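Long-range contacts in nicotinate phosphoribosyltransferase (Saccharomyces cerevisiae, PDB 1VLP), which catalyses the ATP-dependent synthesis of nicotinate ribonucleotide from nicotinate and phosphoribosyl diphosphate, the first step from nicotinic acid to NAD: residues S20-D25 and S226-A231; M26-M31 and D139-E144. All coordinates share one frame; numbering follows the deposited sequence.

Contact 1: S20-D25 and S226-A231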
# COMPACT_ATOMS: atom_id res chain seq x y z
N SER A 20 0.03 -8.27 -15.49
CA SER A 20 -1.03 -8.98 -14.75
C SER A 20 -1.76 -8.03 -13.82
O SER A 20 -1.15 -7.11 -13.27
CB SER A 20 -0.40 -10.16 -13.96
OG SER A 20 -1.36 -10.79 -13.09
N LEU A 21 -3.05 -8.26 -13.65
CA LEU A 21 -3.78 -7.55 -12.60
C LEU A 21 -3.36 -7.99 -11.18
O LEU A 21 -3.71 -7.33 -10.20
CB LEU A 21 -5.25 -7.75 -12.84
CG LEU A 21 -5.76 -6.99 -14.10
CD1 LEU A 21 -7.04 -7.50 -14.53
CD2 LEU A 21 -5.87 -5.52 -13.84
N LEU A 22 -2.61 -9.09 -11.07
CA LEU A 22 -1.93 -9.46 -9.80
C LEU A 22 -0.57 -8.77 -9.51
O LEU A 22 0.01 -8.99 -8.41
CB LEU A 22 -1.69 -10.98 -9.79
CG LEU A 22 -2.90 -11.96 -9.85
CD1 LEU A 22 -2.48 -13.38 -9.51
CD2 LEU A 22 -4.00 -11.50 -8.98
N ASP A 23 -0.05 -7.98 -10.46
CA ASP A 23 1.15 -7.18 -10.23
C ASP A 23 0.71 -5.91 -9.47
O ASP A 23 0.59 -4.80 -10.04
CB ASP A 23 1.89 -6.85 -11.52
CG ASP A 23 3.19 -6.07 -11.26
OD1 ASP A 23 3.60 -5.93 -10.05
OD2 ASP A 23 3.80 -5.56 -12.25
N THR A 24 0.34 -6.12 -8.22
CA THR A 24 -0.23 -5.08 -7.38
C THR A 24 -0.14 -5.55 -5.92
O THR A 24 0.17 -6.73 -5.66
CB THR A 24 -1.73 -4.76 -7.71
OG1 THR A 24 -2.11 -3.52 -7.09
CG2 THR A 24 -2.66 -5.81 -7.22
N ASP A 25 -0.46 -4.65 -5.01
CA ASP A 25 -0.51 -5.00 -3.58
C ASP A 25 -1.81 -5.75 -3.24
O ASP A 25 -2.88 -5.34 -3.71
CB ASP A 25 -0.39 -3.74 -2.71
CG ASP A 25 0.97 -2.99 -2.88
OD1 ASP A 25 2.02 -3.60 -2.66
OD2 ASP A 25 0.96 -1.83 -3.28
N SER A 226 3.53 -8.29 -0.23
CA SER A 226 2.26 -7.69 -0.65
C SER A 226 1.94 -7.90 -2.13
O SER A 226 0.78 -7.83 -2.53
CB SER A 226 2.16 -6.22 -0.28
OG SER A 226 2.99 -5.42 -1.06
N ASN A 227 2.95 -8.15 -2.95
CA ASN A 227 2.73 -8.23 -4.38
C ASN A 227 2.27 -9.65 -4.74
O ASN A 227 3.03 -10.65 -4.62
CB ASN A 227 4.01 -7.86 -5.11
CG ASN A 227 3.83 -7.80 -6.61
OD1 ASN A 227 3.59 -8.82 -7.25
ND2 ASN A 227 3.91 -6.59 -7.18
N ILE A 228 1.02 -9.74 -5.17
CA ILE A 228 0.42 -11.03 -5.35
C ILE A 228 1.15 -11.81 -6.45
O ILE A 228 1.34 -13.04 -6.31
CB ILE A 228 -1.08 -10.91 -5.70
CG1 ILE A 228 -1.85 -10.05 -4.71
CG2 ILE A 228 -1.72 -12.26 -5.78
CD1 ILE A 228 -3.23 -9.74 -5.22
N LEU A 229 1.59 -11.11 -7.51
CA LEU A 229 2.28 -11.79 -8.61
C LEU A 229 3.61 -12.41 -8.14
O LEU A 229 3.90 -13.55 -8.50
CB LEU A 229 2.55 -10.84 -9.79
CG LEU A 229 2.93 -11.51 -11.11
CD1 LEU A 229 1.85 -12.45 -11.54
CD2 LEU A 229 3.13 -10.51 -12.14
N PHE A 230 4.37 -11.65 -7.36
CA PHE A 230 5.65 -12.15 -6.80
C PHE A 230 5.42 -13.20 -5.74
O PHE A 230 6.21 -14.12 -5.62
CB PHE A 230 6.52 -11.03 -6.28
CG PHE A 230 7.21 -10.25 -7.38
CD1 PHE A 230 8.05 -10.90 -8.25
CD2 PHE A 230 7.04 -8.89 -7.53
CE1 PHE A 230 8.73 -10.23 -9.26
CE2 PHE A 230 7.71 -8.16 -8.59
CZ PHE A 230 8.55 -8.86 -9.45
N ALA A 231 4.34 -13.08 -4.95
CA ALA A 231 3.99 -14.16 -4.01
C ALA A 231 3.82 -15.49 -4.78
O ALA A 231 4.36 -16.52 -4.43
CB ALA A 231 2.75 -13.84 -3.36
O HOH W 1 5.01 -8.83 -10.19
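Asp-23 and Asn-227 are joined through their side chains: Asn-227 ND2 donates to Asp-23 OD1 at 3.0 Å, nearly straight (168°), with the oxygen lying in the amide plane although carboxylate and amide are turned 49° apart. CG of Asn-227 stands anti to its backbone N (chi1 -175°), and OD1, the other end of the amide, accepts from Phe-230 N at 2.9 Å. Asparagine suits this N-cap position because one group both caps helix 228-234 and donates outward. Asp-23 OD1 also meets Arg-194 in a salt bridge. Farther along, Ser-226 OG donates to Asp-25 OD1 at 2.6 Å, reaching it on the anti side of the carboxylate.

Two backbone bonds tie the loop to the first turn of the helix. Ile-228 N donates to Thr-24 O at 3.2 Å and Leu-229 N to Leu-22 O at 2.8 Å.

Apolar contacts accompany these bonds. Both methyls of Leu-22 touch Ile-228 CG2, the side chains crossing at about a right angle, and Leu-229 sets CD1 against Ser-20 and CD2 3.9 Å from Asp-23 CB, at the two ends of the type I turn.

Thus N-H groups that a first helical turn cannot pair internally are met by loop carbonyls and the cap, a buried polar join between the N-terminal region and a helix of the alpha/beta barrel-like domain of this type II phosphoribosyltransferase.

Contact 2: M26-M31 and D139-E144; sequences MYKITM and DTILYE
Lys-28 and Leu-142 mark the closest backbone approach, CA to CA 5.9 Å, where the first turns of helix 26-38 face a type I turn, Thr-140 to Tyr-143, that leads into helix 144-159. The lysine chain bends at chi2 (-95°) and chi3, and its NZ donates in the carbonyl plane to Ile-141 O at 2.8 Å. NZ also forms a salt bridge with Glu-144 OE1 at 3.0 Å, using that oxygen's anti lone pair, and another with Glu-245. Tyr-27 OH donates to the same OE1 at 2.8 Å, coming from above the carboxylate plane, so two donors grip one oxygen. This helix-to-turn packing lies within the N-terminal domain of the family and includes Tyr-27, which by similarity binds nicotinate; Glu-144 is probably a second-shell residue that positions the Tyr-27 hydroxyl. A methionine in place of Lys-28 would probably leave Ile-141 O without this donor, Glu-245 and Glu-144 OE1 without their shared ammonium, and Glu-144 freer to turn away from Tyr-27. Beyond the charges, Leu-142 CD2 lies 3.9 Å from Ile-29 CD1, two branched apolar side chains, both buried, whose methyl ends meet. Met-31, here selenomethionine, is bent at chi2 and chi3 and packs CE against Ile-141 CD1, though with two conformers modelled the closeness is doubtful.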
# COMPACT_ATOMS: atom_id res chain seq x y z
N MSE A 26 -1.74 -6.82 -2.43
CA MSE A 26 -2.94 -7.58 -2.07
C MSE A 26 -4.04 -6.73 -1.52
O MSE A 26 -5.22 -7.00 -1.82
CB MSE A 26 -2.65 -8.69 -1.07
CG MSE A 26 -3.93 -9.34 -0.51
SE MSE A 26 -3.36 -10.93 0.42
CE MSE A 26 -5.04 -11.13 1.64
N TYR A 27 -3.70 -5.67 -0.77
CA TYR A 27 -4.76 -4.80 -0.22
C TYR A 27 -5.63 -4.19 -1.31
O TYR A 27 -6.81 -3.93 -1.07
CB TYR A 27 -4.23 -3.73 0.75
CG TYR A 27 -3.67 -2.48 0.09
CD1 TYR A 27 -4.52 -1.43 -0.28
CD2 TYR A 27 -2.34 -2.36 -0.18
CE1 TYR A 27 -4.00 -0.27 -0.89
CE2 TYR A 27 -1.81 -1.20 -0.80
CZ TYR A 27 -2.65 -0.17 -1.15
OH TYR A 27 -2.09 0.94 -1.74
N LYS A 28 -5.09 -4.03 -2.52
CA LYS A 28 -5.94 -3.50 -3.60
C LYS A 28 -7.07 -4.44 -4.01
O LYS A 28 -8.19 -4.01 -4.25
CB LYS A 28 -5.10 -3.03 -4.81
CG LYS A 28 -4.18 -1.86 -4.49
CD LYS A 28 -4.73 -0.45 -4.81
CE LYS A 28 -5.89 0.08 -3.99
NZ LYS A 28 -6.10 1.54 -4.36
N ILE A 29 -6.80 -5.74 -4.05
CA ILE A 29 -7.80 -6.73 -4.34
C ILE A 29 -8.81 -6.90 -3.24
O ILE A 29 -10.00 -7.03 -3.51
CB ILE A 29 -7.09 -8.07 -4.75
CG1 ILE A 29 -6.28 -7.86 -6.04
CG2 ILE A 29 -8.08 -9.24 -4.94
CD1 ILE A 29 -7.09 -7.41 -7.28
N THR A 30 -8.38 -6.91 -2.00
CA THR A 30 -9.36 -7.00 -0.89
C THR A 30 -10.24 -5.73 -0.83
O THR A 30 -11.47 -5.86 -0.71
CB THR A 30 -8.71 -7.32 0.46
OG1 THR A 30 -7.67 -6.38 0.74
CG2 THR A 30 -8.13 -8.73 0.43
N MSE A 31 -9.66 -4.54 -1.00
CA MSE A 31 -10.47 -3.35 -1.16
C MSE A 31 -11.44 -3.42 -2.31
O MSE A 31 -12.58 -3.05 -2.19
CB MSE A 31 -9.56 -2.13 -1.43
CG MSE A 31 -8.87 -1.54 -0.24
SE MSE A 31 -10.24 -0.66 0.89
CE MSE A 31 -10.84 0.62 -0.24
N ASP A 139 -14.51 0.54 -10.30
CA ASP A 139 -13.82 0.74 -11.58
C ASP A 139 -12.47 1.43 -11.42
O ASP A 139 -11.67 1.46 -12.39
CB ASP A 139 -14.64 1.61 -12.55
CG ASP A 139 -15.83 0.88 -13.13
OD1 ASP A 139 -15.92 -0.35 -13.00
OD2 ASP A 139 -16.69 1.55 -13.72
N THR A 140 -12.23 2.07 -10.27
CA THR A 140 -11.06 2.93 -10.10
C THR A 140 -10.02 2.45 -9.09
O THR A 140 -8.80 2.82 -9.17
CB THR A 140 -11.49 4.38 -9.76
OG1 THR A 140 -12.23 4.38 -8.57
CG2 THR A 140 -12.34 4.94 -10.90
N ILE A 141 -10.50 1.66 -8.13
CA ILE A 141 -9.65 1.20 -7.00
C ILE A 141 -8.31 0.51 -7.39
O ILE A 141 -7.31 0.66 -6.67
CB ILE A 141 -10.51 0.35 -6.04
CG1 ILE A 141 -9.76 0.07 -4.74
CG2 ILE A 141 -10.96 -0.95 -6.71
CD1 ILE A 141 -10.49 0.39 -3.59
N LEU A 142 -8.26 -0.23 -8.50
CA LEU A 142 -7.03 -0.94 -8.80
C LEU A 142 -5.93 -0.05 -9.35
O LEU A 142 -4.78 -0.47 -9.41
CB LEU A 142 -7.32 -2.10 -9.77
CG LEU A 142 -8.22 -3.22 -9.23
CD1 LEU A 142 -8.22 -4.42 -10.22
CD2 LEU A 142 -7.82 -3.67 -7.84
N TYR A 143 -6.24 1.14 -9.86
CA TYR A 143 -5.18 1.92 -10.58
C TYR A 143 -4.00 2.38 -9.76
O TYR A 143 -2.90 2.46 -10.30
CB TYR A 143 -5.78 3.14 -11.24
CG TYR A 143 -6.59 2.84 -12.46
CD1 TYR A 143 -5.97 2.53 -13.67
CD2 TYR A 143 -8.00 2.88 -12.43
CE1 TYR A 143 -6.71 2.32 -14.81
CE2 TYR A 143 -8.74 2.64 -13.56
CZ TYR A 143 -8.09 2.36 -14.75
OH TYR A 143 -8.83 2.12 -15.89
N GLU A 144 -4.23 2.71 -8.48
CA GLU A 144 -3.18 3.33 -7.64
C GLU A 144 -1.78 2.66 -7.84
O GLU A 144 -0.80 3.31 -8.24
CB GLU A 144 -3.58 3.30 -6.17
CG GLU A 144 -2.57 3.96 -5.24
CD GLU A 144 -2.66 3.50 -3.77
OE1 GLU A 144 -3.52 2.65 -3.38
OE2 GLU A 144 -1.88 4.05 -2.97

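In the fold
Contacts 1 and 2 follow one another directly on the N-terminal side, since the loop 20-25 runs into helix 26-38; contact 2 is nested inside the chain loop closed by contact 1, and their centres lie 11 Å apart. They meet where Met-26 N lies 2.7 Å from Ser-226 O, a probable hydrogen bond, and where Ile-228 CD1 packs 3.7 Å from Ile-29 CG1. Both border the nicotinate site inferred by similarity. The side chain of Ser-226 in contact 1 comes within about 3 Å of that of Phe-189, while in contact 2 the Tyr-27 side chain is about 5 Å from the side chain of Phe-189 and about 6 Å from that of Thr-241.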